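Local coordinates for protein (R)-specific enoyl-CoA hydratase (Pseudomonas aeruginosa, PDB 5CPG) that catalyses the reversible (R)-specific hydration of trans-2-enoyl-CoA to (R)-3-hydroxyacyl-CoA, as a hotdog-fold lyase of the MaoC family, at residues N5-L11 / L75-G79; K54-A58 / P92-G96; Q85-R91 / Q127-A133. All coordinates share one frame; numbering follows the deposited sequence. Where two conformers were deposited one is given.

How the interactions relate
The three contacts are spread along one hotdog domain. Interaction 3 pairs strands 81-89 and 127-136 of the main sheet and lies between the other two in space. Interaction 2 joins the loop before helix 62-73 to the loop that leaves strand 81-89. It touches interaction 3, where V93 CG2 packs on V128 CB at 4.0 Å. Interaction 1 lies on the other side of the chain's centre from interaction 2, with centres about 34 Å apart. Its centre is about 22 Å from that of interaction 3. Interaction 1 uses the loop after helix 62-73, and interaction 2 the loop before it. Bound glycerol, probably from crystallisation, lies near each contact.

Interaction 1 (N5-L11 / L75-G79); sequences NIPYAEL and LPGPG
N5 opens the contact with its side chain directed at the loop 75-79. Its CG sits between the backbone N and the carbonyl carbon (chi1 65°), which brings the amide up to P78. ND2 donates to P78 O at 2.9 Å, nearly in line with the carbonyl bond. The bond leaves the N5 amide plane by a modest tilt. The same amide is held from elsewhere: OD1 accepts from L142 N, and ND2 also donates to E140 O. These bonds restrict its rotation. N5 CB rests on P76 O, 3.2 Å away.

I6 adds the backbone bond. I6 N donates to P76 O over 2.8 Å, with an N-H...O angle of 165° and the donor in the carbonyl plane. The CG1 branch of I6 meets L75 CD1 at 4.0 Å. After a short turn, L11 comes back to the contact. Its CD2 and L75 CD1 meet at 3.6 Å, as the two leucines run past each other in opposite senses. L11 CD1 lies across the ring of P76, 3.9 Å from CG. L75 and L11 also pack on strands 98-109 and 113-121.

The peptide bond before P76 is cis, and the backbone angles of G77 call for glycine. The arrangement is a loop with a cis-proline, between the central helix 62-73 and strand 81-89 of a hotdog fold, packed against the N-terminal loop.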
ATOM      1  N   ASN A   5     -13.019 -16.707   8.844  1.00 21.01           N
ATOM      2  CA  ASN A   5     -13.109 -15.332   9.321  1.00 14.04           C
ATOM      3  C   ASN A   5     -13.643 -15.264  10.739  1.00 28.40           C
ATOM      4  O   ASN A   5     -13.962 -16.280  11.365  1.00 18.81           O
ATOM      5  CB  ASN A   5     -13.961 -14.475   8.392  1.00 16.58           C
ATOM      6  CG  ASN A   5     -15.419 -14.887   8.340  1.00 28.03           C
ATOM      7  OD1 ASN A   5     -15.854 -15.826   9.011  1.00 24.01           O
ATOM      8  ND2 ASN A   5     -16.189 -14.171   7.539  1.00 17.52           N
ATOM      9  N   ILE A   6     -13.651 -14.051  11.254  1.00 15.47           N
ATOM     10  CA  ILE A   6     -14.284 -13.707  12.522  1.00 19.81           C
ATOM     11  C   ILE A   6     -15.357 -12.650  12.226  1.00 15.09           C
ATOM     12  O   ILE A   6     -15.046 -11.454  12.056  1.00 15.09           O
ATOM     13  CB  ILE A   6     -13.269 -13.173  13.537  1.00 16.90           C
ATOM     14  CG1 ILE A   6     -12.020 -14.062  13.623  1.00 19.15           C
ATOM     15  CG2 ILE A   6     -13.916 -12.953  14.925  1.00 16.51           C
ATOM     16  CD1 ILE A   6     -12.286 -15.465  14.087  1.00 34.63           C
ATOM     17  N   PRO A   7     -16.626 -13.078  12.149  1.00 17.20           N
ATOM     18  CA  PRO A   7     -17.729 -12.173  11.815  1.00 14.32           C
ATOM     19  C   PRO A   7     -17.949 -11.126  12.886  1.00 19.94           C
ATOM     20  O   PRO A   7     -17.458 -11.276  14.002  1.00 17.22           O
ATOM     21  CB  PRO A   7     -18.951 -13.104  11.722  1.00 20.40           C
ATOM     22  CG  PRO A   7     -18.380 -14.488  11.627  1.00 27.15           C
ATOM     23  CD  PRO A   7     -17.104 -14.453  12.388  1.00 23.02           C
ATOM     24  N   TYR A   8     -18.687 -10.075  12.528  1.00 18.48           N
ATOM     25  CA  TYR A   8     -18.939  -8.947  13.412  1.00 17.64           C
ATOM     26  C   TYR A   8     -19.423  -9.351  14.820  1.00 11.44           C
ATOM     27  O   TYR A   8     -18.922  -8.837  15.806  1.00 19.14           O
ATOM     28  CB  TYR A   8     -19.961  -8.023  12.750  1.00 18.90           C
ATOM     29  CG  TYR A   8     -20.266  -6.748  13.501  1.00 20.37           C
ATOM     30  CD1 TYR A   8     -19.441  -5.629  13.405  1.00 13.08           C
ATOM     31  CD2 TYR A   8     -21.407  -6.648  14.282  1.00 25.03           C
ATOM     32  CE1 TYR A   8     -19.749  -4.439  14.072  1.00 11.70           C
ATOM     33  CE2 TYR A   8     -21.713  -5.480  14.955  1.00 17.19           C
ATOM     34  CZ  TYR A   8     -20.892  -4.389  14.854  1.00 23.32           C
ATOM     35  OH  TYR A   8     -21.217  -3.234  15.518  1.00 19.52           O
ATOM     36  N   ALA A   9     -20.338 -10.302  14.894  1.00 24.31           N
ATOM     37  CA  ALA A   9     -20.887 -10.707  16.189  1.00 23.20           C
ATOM     38  C   ALA A   9     -19.831 -11.333  17.099  1.00 27.54           C
ATOM     39  O   ALA A   9     -19.897 -11.187  18.316  1.00 26.55           O
ATOM     40  CB  ALA A   9     -22.028 -11.665  15.989  1.00 24.45           C
ATOM     41  N   GLU A  10     -18.847 -12.012  16.509  1.00 22.28           N
ATOM     42  CA  GLU A  10     -17.805 -12.647  17.304  1.00 24.96           C
ATOM     43  C   GLU A  10     -16.666 -11.701  17.655  1.00 20.28           C
ATOM     44  O   GLU A  10     -15.937 -11.927  18.610  1.00 22.27           O
ATOM     45  CB  GLU A  10     -17.257 -13.875  16.564  1.00 31.29           C
ATOM     46  CG  GLU A  10     -18.346 -14.827  16.120  1.00 34.10           C
ATOM     47  CD  GLU A  10     -17.826 -16.042  15.370  1.00 41.94           C
ATOM     48  OE1 GLU A  10     -16.617 -16.364  15.484  1.00 35.80           O
ATOM     49  OE2 GLU A  10     -18.645 -16.672  14.658  1.00 46.82           O
ATOM     50  N   LEU A  11     -16.466 -10.644  16.884  1.00 19.97           N
ATOM     51  CA  LEU A  11     -15.425  -9.682  17.230  1.00 17.19           C
ATOM     52  C   LEU A  11     -15.686  -9.038  18.584  1.00 19.26           C
ATOM     53  O   LEU A  11     -16.833  -8.771  18.902  1.00 25.54           O
ATOM     54  CB  LEU A  11     -15.356  -8.578  16.168  1.00 19.16           C
ATOM     55  CG  LEU A  11     -14.811  -9.047  14.834  1.00 14.05           C
ATOM     56  CD1 LEU A  11     -14.998  -7.915  13.821  1.00 16.93           C
ATOM     57  CD2 LEU A  11     -13.358  -9.352  15.018  1.00 16.41           C
ATOM     58  N   LEU A  75      -7.717 -10.943  10.608  1.00 11.65           N
ATOM     59  CA  LEU A  75      -8.751 -10.361  11.477  1.00 10.60           C
ATOM     60  C   LEU A  75      -9.338  -9.059  10.897  1.00  7.44           C
ATOM     61  O   LEU A  75      -8.634  -8.046  10.811  1.00  8.71           O
ATOM     62  CB  LEU A  75      -8.167 -10.097  12.863  1.00  6.81           C
ATOM     63  CG  LEU A  75      -9.102  -9.530  13.945  1.00 13.87           C
ATOM     64  CD1 LEU A  75     -10.061 -10.617  14.427  1.00 17.90           C
ATOM     65  CD2 LEU A  75      -8.393  -8.852  15.157  1.00 10.32           C
ATOM     66  N   PRO A  76     -10.627  -9.074  10.546  1.00  9.71           N
ATOM     67  CA  PRO A  76     -11.569 -10.208  10.658  1.00 10.29           C
ATOM     68  C   PRO A  76     -11.422 -11.281   9.593  1.00 11.01           C
ATOM     69  O   PRO A  76     -12.025 -12.332   9.704  1.00 12.89           O
ATOM     70  CB  PRO A  76     -12.962  -9.533  10.542  1.00 11.87           C
ATOM     71  CG  PRO A  76     -12.696  -8.061  10.664  1.00 12.70           C
ATOM     72  CD  PRO A  76     -11.330  -7.865  10.087  1.00 11.04           C
ATOM     73  N   GLY A  77     -10.658 -11.024   8.537  1.00 10.63           N
ATOM     74  CA  GLY A  77     -10.434 -12.055   7.545  1.00 12.03           C
ATOM     75  C   GLY A  77     -11.404 -12.031   6.393  1.00 11.05           C
ATOM     76  O   GLY A  77     -12.008 -11.000   6.082  1.00 13.94           O
ATOM     77  N   PRO A  78     -11.578 -13.179   5.715  1.00 14.58           N
ATOM     78  CA  PRO A  78     -12.419 -13.177   4.505  1.00 16.83           C
ATOM     79  C   PRO A  78     -13.828 -12.587   4.663  1.00 15.54           C
ATOM     80  O   PRO A  78     -14.498 -12.870   5.643  1.00 18.19           O
ATOM     81  CB  PRO A  78     -12.487 -14.661   4.143  1.00 20.00           C
ATOM     82  CG  PRO A  78     -11.186 -15.188   4.597  1.00 18.23           C
ATOM     83  CD  PRO A  78     -10.846 -14.450   5.876  1.00 15.71           C
ATOM     84  N   GLY A  79     -14.246 -11.752   3.709  1.00 14.34           N
ATOM     85  CA  GLY A  79     -15.534 -11.103   3.748  1.00 17.28           C
ATOM     86  C   GLY A  79     -15.513  -9.654   4.239  1.00 14.10           C
ATOM     87  O   GLY A  79     -16.506  -8.989   4.207  1.00 18.90           O
TER

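Interaction 2 (K54-A58 / P92-G96); sequences KERIA and PVKLG
R56 and L95 lie side by side and point the same way. CD2 of L95 comes obliquely to the guanidinium, 3.7 Å from R56 NH2. L95 CG is anti to the backbone N (chi1 -180°), and this lays the leucine along the arginine. The charged end of R56 is held outside the pair: NH1 forms a salt bridge with E25 and a hydrogen bond with L43 O. L28 of helix 25-35 packs against both side chains.

E55 and K94 meet at about a right angle. The carboxylate reaches the lysine's aliphatic part, with E55 OE2 3.4 Å from K94 CB. The lysine chain is bent, and NZ stays 4.7 Å from E55 OE2, so the opposite charges are near but not in contact. I57 CG2 lies obliquely against K94 CG. A58 CB packs on V93 CG1 at 4.0 Å.

Two backbone bonds join the segments. L95 N donates to R56 O at 3.0 Å, and A58 N to V93 O at 2.8 Å. A water separately links A58 O to V93 N. The two direct bonds flank a single beta bridge, I57 with K94, joining the loop before the central helix of the hotdog fold to the loop between strands 81-89 and 98-109.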
ATOM      1  N   LYS A  54      23.311   3.103   3.868  1.00 11.62           N
ATOM      2  CA  LYS A  54      24.379   2.135   3.573  1.00 11.92           C
ATOM      3  C   LYS A  54      23.917   0.826   2.957  1.00 15.17           C
ATOM      4  O   LYS A  54      24.737  -0.027   2.629  1.00 11.74           O
ATOM      5  CB  LYS A  54      25.192   1.813   4.853  1.00 14.65           C
ATOM      6  CG  LYS A  54      25.771   3.039   5.515  1.00 21.32           C
ATOM      7  CD  LYS A  54      26.780   3.716   4.628  1.00 20.19           C
ATOM      8  CE  LYS A  54      27.363   4.910   5.365  1.00 22.97           C
ATOM      9  NZ  LYS A  54      28.483   5.578   4.613  1.00 22.86           N
ATOM     10  N   GLU A  55      22.606   0.670   2.792  1.00 11.80           N
ATOM     11  CA  GLU A  55      22.028  -0.518   2.225  1.00  9.24           C
ATOM     12  C   GLU A  55      20.623  -0.153   1.773  1.00 10.83           C
ATOM     13  O   GLU A  55      20.140   0.950   2.076  1.00  9.83           O
ATOM     14  CB  GLU A  55      21.957  -1.659   3.262  1.00 12.08           C
ATOM     15  CG  GLU A  55      21.080  -1.227   4.435  1.00  8.29           C
ATOM     16  CD  GLU A  55      21.029  -2.243   5.584  1.00 23.20           C
ATOM     17  OE1 GLU A  55      21.736  -3.266   5.531  1.00 15.96           O
ATOM     18  OE2 GLU A  55      20.276  -2.002   6.547  1.00 21.47           O
ATOM     19  N   ARG A  56      19.967  -1.052   1.044  1.00 11.16           N
ATOM     20  CA  ARG A  56      18.637  -0.734   0.523  1.00  6.77           C
ATOM     21  C   ARG A  56      17.591  -0.688   1.648  1.00 10.09           C
ATOM     22  O   ARG A  56      17.716  -1.343   2.675  1.00 11.49           O
ATOM     23  CB  ARG A  56      18.242  -1.734  -0.547  1.00  7.83           C
ATOM     24  CG  ARG A  56      18.948  -1.523  -1.903  1.00 10.43           C
ATOM     25  CD  ARG A  56      18.716  -2.707  -2.806  1.00  9.78           C
ATOM     26  NE  ARG A  56      19.418  -3.882  -2.307  1.00  9.46           N
ATOM     27  CZ  ARG A  56      19.402  -5.057  -2.909  1.00 10.37           C
ATOM     28  NH1 ARG A  56      18.707  -5.218  -4.028  1.00 15.62           N
ATOM     29  NH2 ARG A  56      20.064  -6.082  -2.391  1.00  9.70           N
ATOM     30  N   ILE A  57      16.542   0.093   1.434  1.00 11.30           N
ATOM     31  CA  ILE A  57      15.461   0.189   2.421  1.00  7.38           C
ATOM     32  C   ILE A  57      14.117  -0.107   1.720  1.00  7.63           C
ATOM     33  O   ILE A  57      13.999   0.023   0.504  1.00  8.05           O
ATOM     34  CB  ILE A  57      15.401   1.586   3.101  1.00 13.37           C
ATOM     35  CG1 ILE A  57      14.999   2.667   2.109  1.00 11.89           C
ATOM     36  CG2 ILE A  57      16.757   1.963   3.706  1.00 15.37           C
ATOM     37  CD1 ILE A  57      14.828   4.021   2.748  1.00 18.13           C
ATOM     38  N   ALA A  58      13.112  -0.462   2.515  1.00  6.95           N
ATOM     39  CA  ALA A  58      11.801  -0.814   1.958  1.00  7.17           C
ATOM     40  C   ALA A  58      11.027   0.452   1.670  1.00  5.96           C
ATOM     41  O   ALA A  58      11.279   1.502   2.275  1.00  9.27           O
ATOM     42  CB  ALA A  58      11.023  -1.693   2.949  1.00  7.94           C
ATOM     43  N   PRO A  92      12.040   4.183   9.425  1.00 11.49           N
ATOM     44  CA  PRO A  92      12.300   3.441   8.190  1.00 12.69           C
ATOM     45  C   PRO A  92      12.436   1.934   8.423  1.00 11.53           C
ATOM     46  O   PRO A  92      12.710   1.458   9.538  1.00 12.88           O
ATOM     47  CB  PRO A  92      13.626   4.016   7.710  1.00 16.50           C
ATOM     48  CG  PRO A  92      14.278   4.477   8.956  1.00 20.62           C
ATOM     49  CD  PRO A  92      13.213   4.971   9.847  1.00 14.76           C
ATOM     50  N   VAL A  93      12.228   1.192   7.357  1.00  7.98           N
ATOM     51  CA  VAL A  93      12.364  -0.253   7.380  1.00  8.07           C
ATOM     52  C   VAL A  93      13.493  -0.608   6.429  1.00 10.15           C
ATOM     53  O   VAL A  93      13.497  -0.135   5.279  1.00  7.28           O
ATOM     54  CB  VAL A  93      11.072  -0.930   6.944  1.00  9.89           C
ATOM     55  CG1 VAL A  93      11.238  -2.479   6.908  1.00  9.25           C
ATOM     56  CG2 VAL A  93       9.905  -0.505   7.880  1.00 10.15           C
ATOM     57  N   LYS A  94      14.443  -1.424   6.891  1.00  7.51           N
ATOM     58  CA  LYS A  94      15.628  -1.680   6.080  1.00  8.36           C
ATOM     59  C   LYS A  94      15.604  -3.100   5.559  1.00  8.15           C
ATOM     60  O   LYS A  94      14.896  -3.951   6.109  1.00  9.59           O
ATOM     61  CB  LYS A  94      16.900  -1.408   6.899  1.00 13.19           C
ATOM     62  CG  LYS A  94      16.965   0.036   7.414  1.00 17.96           C
ATOM     63  CD  LYS A  94      18.189   0.308   8.270  1.00 26.01           C
ATOM     64  CE  LYS A  94      18.188  -0.535   9.530  1.00 33.55           C
ATOM     65  NZ  LYS A  94      19.041   0.041  10.616  1.00 47.03           N
ATOM     66  N   LEU A  95      16.328  -3.336   4.476  1.00  7.80           N
ATOM     67  CA  LEU A  95      16.541  -4.686   3.981  1.00  6.51           C
ATOM     68  C   LEU A  95      17.023  -5.564   5.115  1.00 10.66           C
ATOM     69  O   LEU A  95      17.941  -5.185   5.852  1.00  9.46           O
ATOM     70  CB  LEU A  95      17.563  -4.671   2.846  1.00  9.04           C
ATOM     71  CG  LEU A  95      17.899  -6.012   2.213  1.00 11.26           C
ATOM     72  CD1 LEU A  95      16.656  -6.607   1.554  1.00  9.89           C
ATOM     73  CD2 LEU A  95      19.020  -5.771   1.182  1.00 12.85           C
ATOM     74  N   GLY A  96      16.397  -6.729   5.292  1.00  7.65           N
ATOM     75  CA  GLY A  96      16.791  -7.583   6.404  1.00 10.94           C
ATOM     76  C   GLY A  96      16.107  -7.358   7.740  1.00 11.05           C
ATOM     77  O   GLY A  96      16.423  -8.016   8.733  1.00 12.25           O
TER
HETATM   78  O   HOH W   1      10.986   2.232   4.938  1.00 15.14           O

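Interaction 3 (Q85-R91 / Q127-A133); sequences QTLRFTR and QVVDGEA
R88 carries the polar side of this antiparallel strand pair. Its guanidinium grips E132 end-on: NH1 donates to OE2 at 2.8 Å and NH2 to OE1 at 3.0 Å. Both oxygens are met on their syn side, and the guanidinium and carboxylate planes are only 24° apart. NH2 also donates to D130 OD2 at 2.9 Å. This second carboxylate stands nearly upright to the guanidinium, with planes 81° apart, so OD2 is met from above its own plane. A bend at chi3 (-73°) turns the arginine back over the neighbouring strand. One water accepts from R88 NE and donates to D130 OD2. The amide of Q127 gives its main bond to V129 O and a weak one to D130 OD1.

The backbones pair through R88 and D130, which bond in both directions. T86 N donates to E132 O, but the return bond is weak. G131 has backbone angles that call for glycine, and its CA lies against T86 O at 3.2 Å. The carbonyl of V128 takes T90 N at 2.8 Å and, weakly, R91 N. The Q127 carbonyl takes R91 NH1 on a lone pair, at 2.8 Å. V128 and V129 form a classic beta bulge opposite V120.

On the other face, L87 CD2 and F89 CD1 touch the two methyls of V129. Q85 NE2 bonds T86 O and T118, while its OE1 accepts from Y82. Residues 85-88 also pair with a strand of the second subunit, so the sheet continues across the dimer.

One arginine shared by two acids would probably keep both carboxylates ionised and tie D130 and E132 to strand 81-89.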
ATOM      1  N   GLN A  85      -8.106   3.846   5.685  1.00  5.00           N
ATOM      2  CA  GLN A  85      -6.894   3.525   6.424  1.00  4.95           C
ATOM      3  C   GLN A  85      -6.098   4.775   6.647  1.00  6.54           C
ATOM      4  O   GLN A  85      -5.846   5.560   5.702  1.00  7.17           O
ATOM      5  CB  GLN A  85      -6.065   2.490   5.634  1.00 10.61           C
ATOM      6  CG  GLN A  85      -4.690   2.199   6.207  1.00  7.08           C
ATOM      7  CD  GLN A  85      -4.783   1.322   7.457  1.00  5.99           C
ATOM      8  OE1 GLN A  85      -5.345   0.243   7.406  1.00  6.03           O
ATOM      9  NE2 GLN A  85      -4.214   1.791   8.574  1.00  6.57           N
ATOM     10  N   THR A  86      -5.606   4.924   7.878  1.00  8.48           N
ATOM     11  CA  THR A  86      -4.652   5.979   8.171  0.50  7.08           C
ATOM     12  C   THR A  86      -3.309   5.374   8.526  1.00  7.32           C
ATOM     13  O   THR A  86      -3.247   4.374   9.178  1.00  7.86           O
ATOM     14  CB  THR A  86      -5.169   6.884   9.300  0.50 11.43           C
ATOM     15  OG1 THR A  86      -6.448   7.387   8.908  0.50 10.73           O
ATOM     16  CG2 THR A  86      -4.232   8.052   9.566  0.50  7.47           C
ATOM     17  N   LEU A  87      -2.259   5.996   8.054  1.00  8.12           N
ATOM     18  CA  LEU A  87      -0.905   5.511   8.304  1.00  6.61           C
ATOM     19  C   LEU A  87      -0.013   6.647   8.752  1.00 10.31           C
ATOM     20  O   LEU A  87       0.022   7.729   8.136  1.00 11.01           O
ATOM     21  CB  LEU A  87      -0.308   4.878   7.026  1.00  7.13           C
ATOM     22  CG  LEU A  87      -1.091   3.675   6.512  1.00  6.21           C
ATOM     23  CD1 LEU A  87      -0.645   3.361   5.062  1.00 11.23           C
ATOM     24  CD2 LEU A  87      -0.812   2.453   7.380  1.00  8.23           C
ATOM     25  N   ARG A  88       0.751   6.407   9.806  1.00  9.50           N
ATOM     26  CA  ARG A  88       1.823   7.360  10.115  1.00  7.25           C
ATOM     27  C   ARG A  88       3.115   6.558  10.076  1.00  9.03           C
ATOM     28  O   ARG A  88       3.221   5.513  10.720  1.00 11.80           O
ATOM     29  CB  ARG A  88       1.592   8.000  11.472  1.00 11.71           C
ATOM     30  CG  ARG A  88       0.281   8.778  11.523  1.00 15.24           C
ATOM     31  CD  ARG A  88      -0.126   9.239  12.921  1.00 23.43           C
ATOM     32  NE  ARG A  88      -0.613   8.169  13.813  1.00 23.91           N
ATOM     33  CZ  ARG A  88      -1.868   7.710  13.830  1.00 25.73           C
ATOM     34  NH1 ARG A  88      -2.798   8.165  12.978  1.00 25.33           N
ATOM     35  NH2 ARG A  88      -2.215   6.770  14.686  1.00 20.01           N
ATOM     36  N   PHE A  89       4.081   7.044   9.311  1.00 10.28           N
ATOM     37  CA  PHE A  89       5.353   6.336   9.086  1.00 10.56           C
ATOM     38  C   PHE A  89       6.392   6.874  10.079  1.00 12.88           C
ATOM     39  O   PHE A  89       6.866   8.003   9.964  1.00 20.64           O
ATOM     40  CB  PHE A  89       5.826   6.498   7.641  1.00 11.47           C
ATOM     41  CG  PHE A  89       4.797   6.078   6.616  1.00 12.67           C
ATOM     42  CD1 PHE A  89       4.587   4.733   6.315  1.00  8.76           C
ATOM     43  CD2 PHE A  89       4.050   7.040   5.939  1.00 12.19           C
ATOM     44  CE1 PHE A  89       3.631   4.347   5.395  1.00  8.32           C
ATOM     45  CE2 PHE A  89       3.120   6.678   4.999  1.00 12.37           C
ATOM     46  CZ  PHE A  89       2.878   5.346   4.721  1.00  6.79           C
ATOM     47  N   THR A  90       6.706   6.052  11.065  1.00 12.97           N
ATOM     48  CA  THR A  90       7.457   6.491  12.243  1.00 11.85           C
ATOM     49  C   THR A  90       8.937   6.260  12.102  1.00 17.12           C
ATOM     50  O   THR A  90       9.752   7.122  12.432  1.00 15.30           O
ATOM     51  CB  THR A  90       6.961   5.754  13.468  1.00  8.89           C
ATOM     52  OG1 THR A  90       5.546   5.877  13.514  1.00 21.91           O
ATOM     53  CG2 THR A  90       7.555   6.413  14.757  1.00 17.66           C
ATOM     54  N   ARG A  91       9.273   5.108  11.551  1.00 12.40           N
ATOM     55  CA  ARG A  91      10.677   4.709  11.377  1.00 12.31           C
ATOM     56  C   ARG A  91      10.860   4.042  10.028  1.00 13.94           C
ATOM     57  O   ARG A  91       9.968   3.353   9.568  1.00 10.67           O
ATOM     58  CB  ARG A  91      11.113   3.738  12.491  1.00  8.22           C
ATOM     59  CG  ARG A  91      11.181   4.370  13.901  1.00 13.41           C
ATOM     60  CD  ARG A  91      11.470   3.337  14.979  1.00 12.57           C
ATOM     61  NE  ARG A  91      11.688   3.961  16.303  1.00 13.10           N
ATOM     62  CZ  ARG A  91      10.710   4.299  17.138  1.00 24.62           C
ATOM     63  NH1 ARG A  91       9.437   4.077  16.802  1.00 17.86           N
ATOM     64  NH2 ARG A  91      10.998   4.853  18.318  1.00 20.55           N
ATOM     65  N   GLN A 127       8.337   0.653  16.987  1.00 14.77           N
ATOM     66  CA  GLN A 127       7.189   0.814  16.071  1.00 10.62           C
ATOM     67  C   GLN A 127       7.605   1.544  14.775  1.00 13.53           C
ATOM     68  O   GLN A 127       8.213   2.606  14.804  1.00 12.77           O
ATOM     69  CB  GLN A 127       6.049   1.552  16.797  1.00 12.46           C
ATOM     70  CG  GLN A 127       4.759   1.638  15.982  1.00 16.78           C
ATOM     71  CD  GLN A 127       3.574   2.053  16.839  1.00 18.68           C
ATOM     72  OE1 GLN A 127       3.745   2.417  17.985  1.00 24.01           O
ATOM     73  NE2 GLN A 127       2.373   1.975  16.287  1.00 16.99           N
ATOM     74  N   VAL A 128       7.282   0.969  13.619  1.00 10.82           N
ATOM     75  CA  VAL A 128       7.633   1.606  12.355  1.00  9.23           C
ATOM     76  C   VAL A 128       6.436   2.300  11.697  1.00 11.77           C
ATOM     77  O   VAL A 128       6.604   3.243  10.953  1.00  8.93           O
ATOM     78  CB  VAL A 128       8.267   0.606  11.394  1.00 12.20           C
ATOM     79  CG1 VAL A 128       9.545   0.052  12.006  1.00 13.01           C
ATOM     80  CG2 VAL A 128       7.332  -0.513  11.064  1.00 12.65           C
ATOM     81  N   VAL A 129       5.243   1.860  12.039  1.00 10.27           N
ATOM     82  CA  VAL A 129       4.007   2.468  11.522  1.00 10.02           C
ATOM     83  C   VAL A 129       2.947   2.454  12.599  1.00  6.94           C
ATOM     84  O   VAL A 129       2.788   1.479  13.327  1.00 10.57           O
ATOM     85  CB  VAL A 129       3.468   1.710  10.238  1.00  9.70           C
ATOM     86  CG1 VAL A 129       2.056   2.156   9.868  1.00 13.08           C
ATOM     87  CG2 VAL A 129       4.370   1.939   9.108  1.00 12.18           C
ATOM     88  N   ASP A 130       2.199   3.553  12.685  1.00  6.72           N
ATOM     89  CA  ASP A 130       1.029   3.598  13.529  1.00 11.71           C
ATOM     90  C   ASP A 130      -0.150   3.971  12.653  1.00  7.15           C
ATOM     91  O   ASP A 130       0.007   4.646  11.634  1.00 11.02           O
ATOM     92  CB  ASP A 130       1.210   4.630  14.653  1.00 12.77           C
ATOM     93  CG  ASP A 130       0.175   4.494  15.727  1.00 16.41           C
ATOM     94  OD1 ASP A 130      -0.309   3.363  15.955  1.00 16.70           O
ATOM     95  OD2 ASP A 130      -0.192   5.536  16.318  1.00 18.97           O
ATOM     96  N   GLY A 131      -1.334   3.572  13.053  1.00  8.38           N
ATOM     97  CA  GLY A 131      -2.487   3.948  12.248  1.00 13.21           C
ATOM     98  C   GLY A 131      -3.743   3.233  12.645  1.00 12.96           C
ATOM     99  O   GLY A 131      -3.784   2.467  13.599  1.00  9.62           O
ATOM    100  N   GLU A 132      -4.814   3.502  11.903  1.00 10.96           N
ATOM    101  CA  GLU A 132      -6.061   2.837  12.177  1.00  6.67           C
ATOM    102  C   GLU A 132      -6.837   2.599  10.872  1.00  8.86           C
ATOM    103  O   GLU A 132      -6.670   3.339   9.899  1.00  8.31           O
ATOM    104  CB  GLU A 132      -6.888   3.667  13.187  1.00 16.91           C
ATOM    105  CG  GLU A 132      -6.908   5.192  12.922  1.00 22.15           C
ATOM    106  CD  GLU A 132      -5.665   5.998  13.441  1.00 33.30           C
ATOM    107  OE1 GLU A 132      -4.947   5.547  14.372  1.00 32.63           O
ATOM    108  OE2 GLU A 132      -5.419   7.118  12.911  1.00 25.70           O
ATOM    109  N   ALA A 133      -7.612   1.518  10.849  1.00  8.38           N
ATOM    110  CA  ALA A 133      -8.428   1.165   9.695  1.00  9.67           C
ATOM    111  C   ALA A 133      -9.911   1.294  10.028  1.00 12.25           C
ATOM    112  O   ALA A 133     -10.312   1.060  11.173  1.00  9.47           O
ATOM    113  CB  ALA A 133      -8.133  -0.265   9.271  1.00  8.66           C
TER
HETATM  114  O   HOH W   2       1.481   7.874  15.644  1.00 32.52           O